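Local coordinates for protein putative beta-glucosidase (Bifidobacterium adolescentis, PDB 5WAB) that hydrolyses beta-glucosidic linkages as a glycoside hydrolase of family 3 and probably also releases arabinopyranose from ginsenosides, at residues G24-L29 against S231-D236; M197-R202 against V206-N211; A241-G246 against D275-G280; G142-S145 against G149-L152. All coordinates share one frame; numbering follows the deposited sequence.

Contact 1: G24-L29 against S231-D236; sequences GDAWHL and SDWGAD
Ala26 and Trp233 bring together two irregular loops, 24-29 and 231-236, whose backbones stay well apart: the CA atoms of this nearest pair are 8.2 Å from each other. Loop 231-236 reverses in a type II beta turn from Asp232 to Ala235, closed by the bond from Ala235 N to Asp232 O. Gly234 suits the turn because, at its positive phi, a side chain would press on the preceding carbonyl. In loop 24-29 the first torsion of Asp25, 64°, sets its carboxyl carbon between the backbone N and carbonyl carbon, and OD1 accepts Trp27 N at 2.9 Å, an Asx turn, and His28 ND1 at 2.7 Å from the syn side.

The indole of Trp233 spans the distance between the loops. NE1 donates to Ala26 O at 3.1 Å, the oxygen lying at the ring edge and using a lone pair in its carbonyl plane; the hydrogen bond is bent, with 143° at the hydrogen. Ala26 CB sits over the face of the Trp27 ring. A leucine in place of Trp233 would probably leave Ala26 O without this donor and open a gap between the loops.

A glycerol lies about 4 Å from the Trp233 side chain, which also packs on Ile42 and Met197. The contact links the loop before strand 41-44 to the loop after strand 228-230, the first and last strands of the parallel sheet, consistent with closing the barrel-like N-terminal domain.

Contact 2: M197-R202 against V206-N211; sequences MCSYNR and VHSAQN
The imidazole of His207 is met by Arg202 on one face and by the backbone carbonyl of Tyr200 at its edge. Arg202 CG stands over the middle of the ring, 3.4 Å from the centroid and only 5° off the normal, a CH-pi contact. In the ring plane, ND1 donates to Tyr200 O at 2.8 Å, which fixes the rotation of the imidazole. The ring of His237 adds an edge-to-face contact. With Arg202 chi1 at -65°, CG lies beside its own backbone N and is brought over the histidine; the chain then bends, and the guanidinium plane ends 42° from the ring, NE bonding to Arg166 O instead.

Arg202 and His207 are a non-hydrogen-bonded antiparallel pair in the hairpin of strands 202-203 and 206-207, so both side chains rise on the same face. Next to them, Ser208 N donates to Asn201 O at 3.2 Å. Deeper in, the hydroxyls Ser199 OG and Ser208 OG are 2.8 Å apart in a hydrogen bond, and Ser199 OG also meets Ala156 O. A water joins the two chains, donating to Ser199 O at 2.9 Å and accepting from Ala209 N at 3.0 Å. Cys198 SG rests on Ala209 CB at 3.7 Å, both small enough for the tight approach.

The buried carbonyls and hydroxyls are thus met partly across the turn, where small serines suit the close backbones, and partly by a water and by Ala156 O. The aliphatic stem of Arg202 serves as an apolar cover for the imidazole, while its NE is directed to Arg166 O, just before strand 168-170.

Contact 3: A241-G246 against D275-G280; sequences ASLNAG and DRMAQG
Met277 fills the space between helices 239-245 and 271-292, reaching from its own helix to both Leu243 and Gly246. Its CB lies 3.8 Å from Leu243 CD1, and its CG is 3.9 Å from the same methyl; the two side chains slide past each other in opposite directions. Met277 then bends at chi2 (-66°) and chi3 (99°), curling the thioether off the leucine and over the helix end. There SD sits 3.6 Å from Gly246 C, and CE comes within 3.9 Å of Gly246 O. An unbranched, flexible methionine can follow this curved surface, whereas the leucine presents its CD1 methyl to the CB and CG of the methionine.

Gly246 ends its helix in a Schellman motif. Its N bonds back to Leu243 O at 3.2 Å and weakly to Ser242 O, with phi at 118°, a conformation in which a side chain would be jammed against the preceding carbonyl.

Across the segments no hydrogen bond is made. Polar backbone atoms are instead met from outside: Gly246 O by Arg220 NH1, Leu243 O by Gln273 NE2, and Met277 O by Asn248 ND2. The interface is consequently a dispersion contact of methyls and thioether against a helix end, with the backbone carbonyls nearby bonded to outside side chains.

Contact 4: G142-S145 against G149-L152; sequences GVQS and GTSL
Thr150 lays its CG2 methyl against Val143, 3.5 Å from CB and 3.6 Å from CG1, the two branched side chains crossing obliquely. Val143 CG1 also approaches Gly149 O at 4.0 Å. Valine suits the inner side of the helix end, being compact and apolar, while threonine offers a methyl to it and a hydroxyl to Gln144. Thr150 chi1 is 66°, which sets OG1 between the backbone N and carbonyl carbon and leaves CG2 anti to the carbonyl carbon, facing Val143.

That hydroxyl makes a weak bond to Gln144 OE1 at 3.3 Å. The glutamine runs out extended beyond CG and crosses Thr150 at about a right angle. Its amide has stronger partners elsewhere: OE1 accepts from Trp194 N, and NE2 donates to Gln192 O. A leucine in its place would probably leave Trp194 N and Gln192 O without these partners and Thr150 OG1 without its weak one.

The pair joins the last turn of helix 129-144 to the start of strand 149-155, across the short connection between them, as in an alpha/beta barrel. Val143 packs further on Ala94 of helix 83-99 and Ile105 of strand 102-106, while Gly149 bonds by its backbone to Ala103 and Ile105; Gln144 ties the same end to the loop leading into strand 195-198.

Contacts 2, 3 and 4 are buried, whereas contact 1 joins two loops near the surface. Contacts 2 and 4 share the parallel sheet: strands 195-198 and 149-155 are neighbours, and Met197 N bonds to Leu152 O. Contact 1 reaches contact 2 where Ala235 O packs on Ala209 CB, and contact 3 where Asp236 OD1 meets Ser242 OG. Between contacts 2 and 3, Ala245 packs on Gln210 and Asn211. The chemistry follows position: a single indole N-H to carbonyl bond between loops in contact 1, a polar, watered turn beyond the strand in contact 2, apolar helix packing in contact 3, and a mixture of methyls and amide at the helix-to-strand junction in contact 4.

Contact 1: G24-L29 against S231-D236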
loop_
_atom_site.group_PDB
_atom_site.type_symbol
_atom_site.label_atom_id
_atom_site.label_comp_id
_atom_site.label_asym_id
_atom_site.label_seq_id
_atom_site.Cartn_x
_atom_site.Cartn_y
_atom_site.Cartn_z
ATOM N N GLY A 24 4.825 24.535 15.131
ATOM C CA GLY A 24 4.728 25.987 15.134
ATOM C C GLY A 24 3.414 26.469 14.549
ATOM O O GLY A 24 2.740 27.325 15.126
ATOM N N ASP A 25 3.037 25.933 13.393
ATOM C CA ASP A 25 1.690 26.115 12.862
ATOM C C ASP A 25 1.249 24.770 12.294
ATOM O O ASP A 25 1.842 23.726 12.585
ATOM C CB ASP A 25 1.641 27.271 11.848
ATOM C CG ASP A 25 2.470 27.015 10.597
ATOM O OD1 ASP A 25 3.065 25.928 10.458
ATOM O OD2 ASP A 25 2.528 27.924 9.743
ATOM N N ALA A 26 0.205 24.784 11.464
ATOM C CA ALA A 26 -0.345 23.546 10.925
ATOM C C ALA A 26 0.593 22.840 9.954
ATOM O O ALA A 26 0.279 21.725 9.526
ATOM C CB ALA A 26 -1.681 23.821 10.226
ATOM N N TRP A 27 1.719 23.458 9.580
ATOM C CA TRP A 27 2.591 22.860 8.577
ATOM C C TRP A 27 4.071 22.988 8.906
ATOM O O TRP A 27 4.906 22.726 8.029
ATOM C CB TRP A 27 2.310 23.461 7.202
ATOM C CG TRP A 27 0.914 23.201 6.776
ATOM C CD1 TRP A 27 0.378 21.999 6.422
ATOM C CD2 TRP A 27 -0.145 24.158 6.685
ATOM N NE1 TRP A 27 -0.952 22.150 6.105
ATOM C CE2 TRP A 27 -1.295 23.467 6.258
ATOM C CE3 TRP A 27 -0.229 25.533 6.916
ATOM C CZ2 TRP A 27 -2.516 24.107 6.057
ATOM C CZ3 TRP A 27 -1.440 26.167 6.716
ATOM C CH2 TRP A 27 -2.568 25.455 6.291
ATOM N N HIS A 28 4.419 23.385 10.127
ATOM C CA HIS A 28 5.806 23.541 10.527
ATOM C C HIS A 28 6.007 22.954 11.913
ATOM O O HIS A 28 5.128 23.034 12.773
ATOM C CB HIS A 28 6.241 25.010 10.529
ATOM C CG HIS A 28 6.212 25.649 9.178
ATOM N ND1 HIS A 28 5.048 26.077 8.578
ATOM C CD2 HIS A 28 7.207 25.906 8.297
ATOM C CE1 HIS A 28 5.331 26.590 7.394
ATOM N NE2 HIS A 28 6.634 26.499 7.199
ATOM N N LEU A 29 7.184 22.375 12.120
ATOM C CA LEU A 29 7.609 21.997 13.453
ATOM C C LEU A 29 7.770 23.256 14.310
ATOM O O LEU A 29 7.776 24.384 13.809
ATOM C CB LEU A 29 8.921 21.218 13.380
ATOM C CG LEU A 29 8.965 19.996 12.457
ATOM C CD1 LEU A 29 10.383 19.436 12.386
ATOM C CD2 LEU A 29 7.992 18.922 12.905
ATOM N N SER A 231 0.684 13.118 15.700
ATOM C CA SER A 231 -0.728 12.834 15.548
ATOM C C SER A 231 -1.188 13.218 14.148
ATOM O O SER A 231 -0.592 14.066 13.478
ATOM C CB SER A 231 -1.545 13.612 16.573
ATOM O OG SER A 231 -1.545 14.988 16.225
ATOM N N ASP A 232 -2.264 12.578 13.709
ATOM C CA ASP A 232 -3.012 13.118 12.592
ATOM C C ASP A 232 -3.688 14.420 13.019
ATOM O O ASP A 232 -3.863 14.703 14.209
ATOM C CB ASP A 232 -4.034 12.099 12.088
ATOM C CG ASP A 232 -4.284 12.211 10.597
ATOM O OD1 ASP A 232 -4.088 13.313 10.040
ATOM O OD2 ASP A 232 -4.662 11.195 9.976
ATOM N N TRP A 233 -4.088 15.213 12.032
ATOM C CA TRP A 233 -4.513 16.580 12.303
ATOM C C TRP A 233 -5.816 16.568 13.089
ATOM O O TRP A 233 -6.886 16.270 12.548
ATOM C CB TRP A 233 -4.644 17.364 11.000
ATOM C CG TRP A 233 -3.361 18.032 10.554
ATOM C CD1 TRP A 233 -3.209 19.348 10.214
ATOM C CD2 TRP A 233 -2.059 17.438 10.427
ATOM N NE1 TRP A 233 -1.906 19.604 9.873
ATOM C CE2 TRP A 233 -1.179 18.451 9.998
ATOM C CE3 TRP A 233 -1.556 16.149 10.625
ATOM C CZ2 TRP A 233 0.167 18.217 9.763
ATOM C CZ3 TRP A 233 -0.215 15.920 10.399
ATOM C CH2 TRP A 233 0.630 16.949 9.967
ATOM N N GLY A 234 -5.714 16.883 14.380
ATOM C CA GLY A 234 -6.831 16.831 15.291
ATOM C C GLY A 234 -6.921 15.567 16.113
ATOM O O GLY A 234 -7.828 15.459 16.945
ATOM N N ALA A 235 -6.011 14.606 15.906
ATOM C CA ALA A 235 -6.093 13.319 16.588
ATOM C C ALA A 235 -5.652 13.378 18.045
ATOM O O ALA A 235 -5.935 12.442 18.799
ATOM C CB ALA A 235 -5.256 12.275 15.849
ATOM N N ASP A 236 -4.962 14.441 18.455
ATOM C CA ASP A 236 -4.513 14.601 19.833
ATOM C C ASP A 236 -5.642 15.260 20.616
ATOM O O ASP A 236 -5.929 16.447 20.425
ATOM C CB ASP A 236 -3.231 15.430 19.884
ATOM C CG ASP A 236 -2.581 15.431 21.259
ATOM O OD1 ASP A 236 -3.271 15.143 22.266
ATOM O OD2 ASP A 236 -1.368 15.730 21.331
#

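Contact 2: M197-R202 against V206-N211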
loop_
_atom_site.group_PDB
_atom_site.type_symbol
_atom_site.label_atom_id
_atom_site.label_comp_id
_atom_site.label_asym_id
_atom_site.label_seq_id
_atom_site.Cartn_x
_atom_site.Cartn_y
_atom_site.Cartn_z
ATOM N N MET A 197 3.047 8.745 11.882
ATOM C CA MET A 197 1.776 9.413 12.144
ATOM C C MET A 197 0.779 8.399 12.685
ATOM O O MET A 197 0.521 7.376 12.042
ATOM C CB MET A 197 1.214 10.067 10.884
ATOM C CG MET A 197 -0.106 10.789 11.129
ATOM S SD MET A 197 -0.737 11.664 9.684
ATOM C CE MET A 197 0.769 12.396 9.048
ATOM N N CYS A 198 0.215 8.688 13.850
ATOM C CA CYS A 198 -0.799 7.816 14.413
ATOM C C CYS A 198 -2.145 8.087 13.747
ATOM O O CYS A 198 -2.361 9.130 13.126
ATOM C CB CYS A 198 -0.909 8.016 15.925
ATOM S SG CYS A 198 -1.946 9.419 16.405
ATOM N N SER A 199 -3.058 7.132 13.892
ATOM C CA SER A 199 -4.370 7.211 13.267
ATOM C C SER A 199 -5.363 7.949 14.165
ATOM O O SER A 199 -5.147 8.123 15.365
ATOM C CB SER A 199 -4.894 5.811 12.947
ATOM O OG SER A 199 -4.999 5.033 14.126
ATOM N N TYR A 200 -6.476 8.371 13.555
ATOM C CA TYR A 200 -7.539 9.034 14.305
ATOM C C TYR A 200 -8.305 8.067 15.192
ATOM O O TYR A 200 -8.823 8.473 16.239
ATOM C CB TYR A 200 -8.541 9.695 13.358
ATOM C CG TYR A 200 -8.121 10.996 12.720
ATOM C CD1 TYR A 200 -8.010 12.157 13.472
ATOM C CD2 TYR A 200 -7.884 11.074 11.354
ATOM C CE1 TYR A 200 -7.649 13.354 12.884
ATOM C CE2 TYR A 200 -7.526 12.261 10.758
ATOM C CZ TYR A 200 -7.407 13.399 11.525
ATOM O OH TYR A 200 -7.047 14.587 10.931
ATOM N N ASN A 201 -8.425 6.806 14.781
ATOM C CA ASN A 201 -9.414 5.929 15.379
ATOM C C ASN A 201 -8.918 5.374 16.707
ATOM O O ASN A 201 -7.749 5.505 17.076
ATOM C CB ASN A 201 -9.753 4.777 14.441
ATOM C CG ASN A 201 -8.535 3.949 14.072
ATOM O OD1 ASN A 201 -7.755 4.326 13.196
ATOM N ND2 ASN A 201 -8.365 2.817 14.745
ATOM N N ARG A 202 -9.834 4.727 17.414
ATOM C CA ARG A 202 -9.514 3.965 18.608
ATOM C C ARG A 202 -9.284 2.507 18.236
ATOM O O ARG A 202 -9.834 2.002 17.252
ATOM C CB ARG A 202 -10.645 4.052 19.639
ATOM C CG ARG A 202 -10.902 5.431 20.230
ATOM C CD ARG A 202 -12.085 5.392 21.195
ATOM N NE ARG A 202 -13.330 5.098 20.497
ATOM C CZ ARG A 202 -14.426 4.605 21.073
ATOM N NH1 ARG A 202 -14.444 4.335 22.371
ATOM N NH2 ARG A 202 -15.508 4.373 20.344
ATOM N N VAL A 206 -9.183 2.721 22.845
ATOM C CA VAL A 206 -8.129 3.699 23.083
ATOM C C VAL A 206 -7.759 4.358 21.758
ATOM O O VAL A 206 -7.375 3.670 20.805
ATOM C CB VAL A 206 -6.899 3.057 23.744
ATOM C CG1 VAL A 206 -5.857 4.111 24.040
ATOM C CG2 VAL A 206 -7.302 2.340 25.025
ATOM N N HIS A 207 -7.866 5.687 21.704
ATOM C CA HIS A 207 -7.386 6.432 20.547
ATOM C C HIS A 207 -5.886 6.210 20.385
ATOM O O HIS A 207 -5.147 6.119 21.369
ATOM C CB HIS A 207 -7.668 7.925 20.713
ATOM C CG HIS A 207 -9.034 8.345 20.265
ATOM N ND1 HIS A 207 -9.431 8.316 18.945
ATOM C CD2 HIS A 207 -10.095 8.814 20.965
ATOM C CE1 HIS A 207 -10.676 8.747 18.851
ATOM N NE2 HIS A 207 -11.103 9.052 20.064
ATOM N N SER A 208 -5.434 6.126 19.134
ATOM C CA SER A 208 -4.028 5.818 18.897
ATOM C C SER A 208 -3.114 6.895 19.473
ATOM O O SER A 208 -2.021 6.583 19.961
ATOM C CB SER A 208 -3.772 5.635 17.399
ATOM O OG SER A 208 -4.597 4.609 16.854
ATOM N N ALA A 209 -3.545 8.160 19.445
ATOM C CA ALA A 209 -2.720 9.251 19.949
ATOM C C ALA A 209 -2.470 9.148 21.443
ATOM O O ALA A 209 -1.564 9.809 21.959
ATOM C CB ALA A 209 -3.382 10.592 19.627
ATOM N N GLN A 210 -3.221 8.290 22.123
ATOM C CA GLN A 210 -3.263 8.176 23.572
ATOM C C GLN A 210 -2.913 6.766 24.029
ATOM O O GLN A 210 -3.017 6.459 25.220
ATOM C CB GLN A 210 -4.673 8.568 24.020
ATOM C CG GLN A 210 -4.923 8.831 25.474
ATOM C CD GLN A 210 -6.301 9.415 25.667
ATOM O OE1 GLN A 210 -6.756 10.203 24.847
ATOM N NE2 GLN A 210 -6.982 9.015 26.730
ATOM N N ASN A 211 -2.492 5.908 23.107
ATOM C CA ASN A 211 -2.338 4.475 23.343
ATOM C C ASN A 211 -0.874 4.204 23.678
ATOM O O ASN A 211 -0.036 4.080 22.781
ATOM C CB ASN A 211 -2.792 3.696 22.111
ATOM C CG ASN A 211 -3.059 2.232 22.397
ATOM O OD1 ASN A 211 -2.501 1.652 23.332
ATOM N ND2 ASN A 211 -3.900 1.616 21.569
HETATM O O HOH W 1 -6.072 8.823 18.042
#

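Contact 3: A241-G246 against D275-G280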
loop_
_atom_site.group_PDB
_atom_site.type_symbol
_atom_site.label_atom_id
_atom_site.label_comp_id
_atom_site.label_asym_id
_atom_site.label_seq_id
_atom_site.Cartn_x
_atom_site.Cartn_y
_atom_site.Cartn_z
ATOM N N ALA A 241 -2.162 13.213 28.208
ATOM C CA ALA A 241 -2.278 11.774 27.986
ATOM C C ALA A 241 -1.501 11.336 26.752
ATOM O O ALA A 241 -0.827 10.299 26.772
ATOM C CB ALA A 241 -3.747 11.377 27.865
ATOM N N SER A 242 -1.570 12.121 25.673
ATOM C CA SER A 242 -0.845 11.765 24.455
ATOM C C SER A 242 0.659 11.771 24.682
ATOM O O SER A 242 1.363 10.857 24.239
ATOM C CB SER A 242 -1.218 12.717 23.316
ATOM O OG SER A 242 -2.582 12.578 22.959
ATOM N N LEU A 243 1.174 12.797 25.365
ATOM C CA LEU A 243 2.608 12.859 25.613
ATOM C C LEU A 243 3.072 11.673 26.445
ATOM O O LEU A 243 4.119 11.078 26.163
ATOM C CB LEU A 243 2.972 14.163 26.316
ATOM C CG LEU A 243 4.476 14.442 26.282
ATOM C CD1 LEU A 243 4.843 15.272 25.055
ATOM C CD2 LEU A 243 4.952 15.093 27.561
ATOM N N ASN A 244 2.299 11.309 27.475
ATOM C CA ASN A 244 2.666 10.170 28.307
ATOM C C ASN A 244 2.580 8.865 27.535
ATOM O O ASN A 244 3.308 7.918 27.842
ATOM C CB ASN A 244 1.780 10.116 29.550
ATOM C CG ASN A 244 2.200 11.118 30.612
ATOM O OD1 ASN A 244 3.363 11.521 30.674
ATOM N ND2 ASN A 244 1.254 11.527 31.452
ATOM N N ALA A 245 1.713 8.793 26.528
ATOM C CA ALA A 245 1.613 7.577 25.736
ATOM C C ALA A 245 2.788 7.412 24.782
ATOM O O ALA A 245 3.056 6.289 24.341
ATOM C CB ALA A 245 0.301 7.566 24.947
ATOM N N GLY A 246 3.489 8.496 24.457
ATOM C CA GLY A 246 4.616 8.421 23.550
ATOM C C GLY A 246 4.452 9.236 22.282
ATOM O O GLY A 246 5.243 9.105 21.343
ATOM N N ASP A 275 11.539 15.118 28.537
ATOM C CA ASP A 275 12.862 15.186 27.926
ATOM C C ASP A 275 12.981 14.206 26.765
ATOM O O ASP A 275 13.492 14.565 25.700
ATOM C CB ASP A 275 13.940 14.934 28.981
ATOM C CG ASP A 275 14.240 16.173 29.812
ATOM O OD1 ASP A 275 13.652 17.234 29.521
ATOM O OD2 ASP A 275 15.041 16.088 30.768
ATOM N N ARG A 276 12.490 12.977 26.939
ATOM C CA ARG A 276 12.538 11.997 25.854
ATOM C C ARG A 276 11.726 12.471 24.655
ATOM O O ARG A 276 12.204 12.438 23.515
ATOM C CB ARG A 276 12.030 10.640 26.348
ATOM C CG ARG A 276 13.078 9.809 27.067
ATOM C CD ARG A 276 12.538 8.466 27.535
ATOM N NE ARG A 276 11.493 8.654 28.541
ATOM C CZ ARG A 276 11.068 7.717 29.384
ATOM N NH1 ARG A 276 11.602 6.502 29.363
ATOM N NH2 ARG A 276 10.105 7.996 30.255
ATOM N N MET A 277 10.501 12.939 24.899
ATOM C CA MET A 277 9.635 13.381 23.811
ATOM C C MET A 277 10.199 14.600 23.094
ATOM O O MET A 277 10.197 14.651 21.860
ATOM C CB MET A 277 8.238 13.676 24.356
ATOM C CG MET A 277 7.469 12.444 24.794
ATOM S SD MET A 277 7.080 11.359 23.392
ATOM C CE MET A 277 8.349 10.103 23.500
ATOM N N ALA A 278 10.697 15.586 23.851
ATOM C CA ALA A 278 11.206 16.816 23.249
ATOM C C ALA A 278 12.560 16.602 22.586
ATOM O O ALA A 278 12.843 17.195 21.539
ATOM C CB ALA A 278 11.300 17.917 24.305
ATOM N N GLN A 279 13.421 15.779 23.189
ATOM C CA GLN A 279 14.717 15.503 22.579
ATOM C C GLN A 279 14.551 14.826 21.229
ATOM O O GLN A 279 15.303 15.105 20.289
ATOM C CB GLN A 279 15.568 14.635 23.508
ATOM C CG GLN A 279 16.933 14.255 22.943
ATOM C CD GLN A 279 17.802 15.461 22.639
ATOM O OE1 GLN A 279 17.868 16.415 23.416
ATOM N NE2 GLN A 279 18.474 15.425 21.498
ATOM N N GLY A 280 13.557 13.948 21.111
ATOM C CA GLY A 280 13.284 13.337 19.824
ATOM C C GLY A 280 12.989 14.368 18.755
ATOM O O GLY A 280 13.431 14.235 17.611
#

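Contact 4: G142-S145 against G149-L152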
loop_
_atom_site.group_PDB
_atom_site.type_symbol
_atom_site.label_atom_id
_atom_site.label_comp_id
_atom_site.label_asym_id
_atom_site.label_seq_id
_atom_site.Cartn_x
_atom_site.Cartn_y
_atom_site.Cartn_z
ATOM N N GLY A 142 14.107 5.251 0.363
ATOM C CA GLY A 142 14.469 6.116 -0.743
ATOM C C GLY A 142 14.518 7.580 -0.354
ATOM O O GLY A 142 15.494 8.275 -0.644
ATOM N N VAL A 143 13.458 8.075 0.292
ATOM C CA VAL A 143 13.410 9.490 0.661
ATOM C C VAL A 143 14.527 9.820 1.644
ATOM O O VAL A 143 15.286 10.778 1.455
ATOM C CB VAL A 143 12.034 9.851 1.244
ATOM C CG1 VAL A 143 12.043 11.269 1.810
ATOM C CG2 VAL A 143 10.941 9.697 0.205
ATOM N N GLN A 144 14.659 9.012 2.697
ATOM C CA GLN A 144 15.620 9.319 3.743
ATOM C C GLN A 144 17.061 9.103 3.287
ATOM O O GLN A 144 17.985 9.645 3.909
ATOM C CB GLN A 144 15.294 8.491 4.991
ATOM C CG GLN A 144 13.895 8.793 5.560
ATOM C CD GLN A 144 13.632 8.155 6.921
ATOM O OE1 GLN A 144 12.621 8.438 7.569
ATOM N NE2 GLN A 144 14.549 7.304 7.363
ATOM N N SER A 145 17.276 8.367 2.190
ATOM C CA SER A 145 18.622 8.257 1.641
ATOM C C SER A 145 19.134 9.595 1.133
ATOM O O SER A 145 20.339 9.741 0.912
ATOM C CB SER A 145 18.671 7.225 0.509
ATOM O OG SER A 145 18.008 7.690 -0.654
ATOM N N GLY A 149 13.039 13.409 5.836
ATOM C CA GLY A 149 12.245 12.485 6.616
ATOM C C GLY A 149 10.945 12.086 5.937
ATOM O O GLY A 149 10.409 12.794 5.088
ATOM N N THR A 150 10.437 10.922 6.328
ATOM C CA THR A 150 9.126 10.426 5.923
ATOM C C THR A 150 8.237 10.312 7.153
ATOM O O THR A 150 8.656 10.590 8.276
ATOM C CB THR A 150 9.214 9.066 5.223
ATOM O OG1 THR A 150 9.662 8.074 6.153
ATOM C CG2 THR A 150 10.162 9.121 4.057
ATOM N N SER A 151 6.999 9.876 6.933
ATOM C CA SER A 151 6.035 9.697 8.020
ATOM C C SER A 151 5.185 8.456 7.722
ATOM O O SER A 151 4.144 8.541 7.063
ATOM C CB SER A 151 5.187 10.952 8.190
ATOM O OG SER A 151 4.495 10.941 9.424
ATOM N N LEU A 152 5.653 7.299 8.191
ATOM C CA LEU A 152 4.863 6.075 8.130
ATOM C C LEU A 152 3.506 6.321 8.769
ATOM O O LEU A 152 3.424 6.636 9.957
ATOM C CB LEU A 152 5.608 4.950 8.849
ATOM C CG LEU A 152 5.143 3.516 8.614
ATOM C CD1 LEU A 152 5.173 3.201 7.129
ATOM C CD2 LEU A 152 6.030 2.554 9.393
#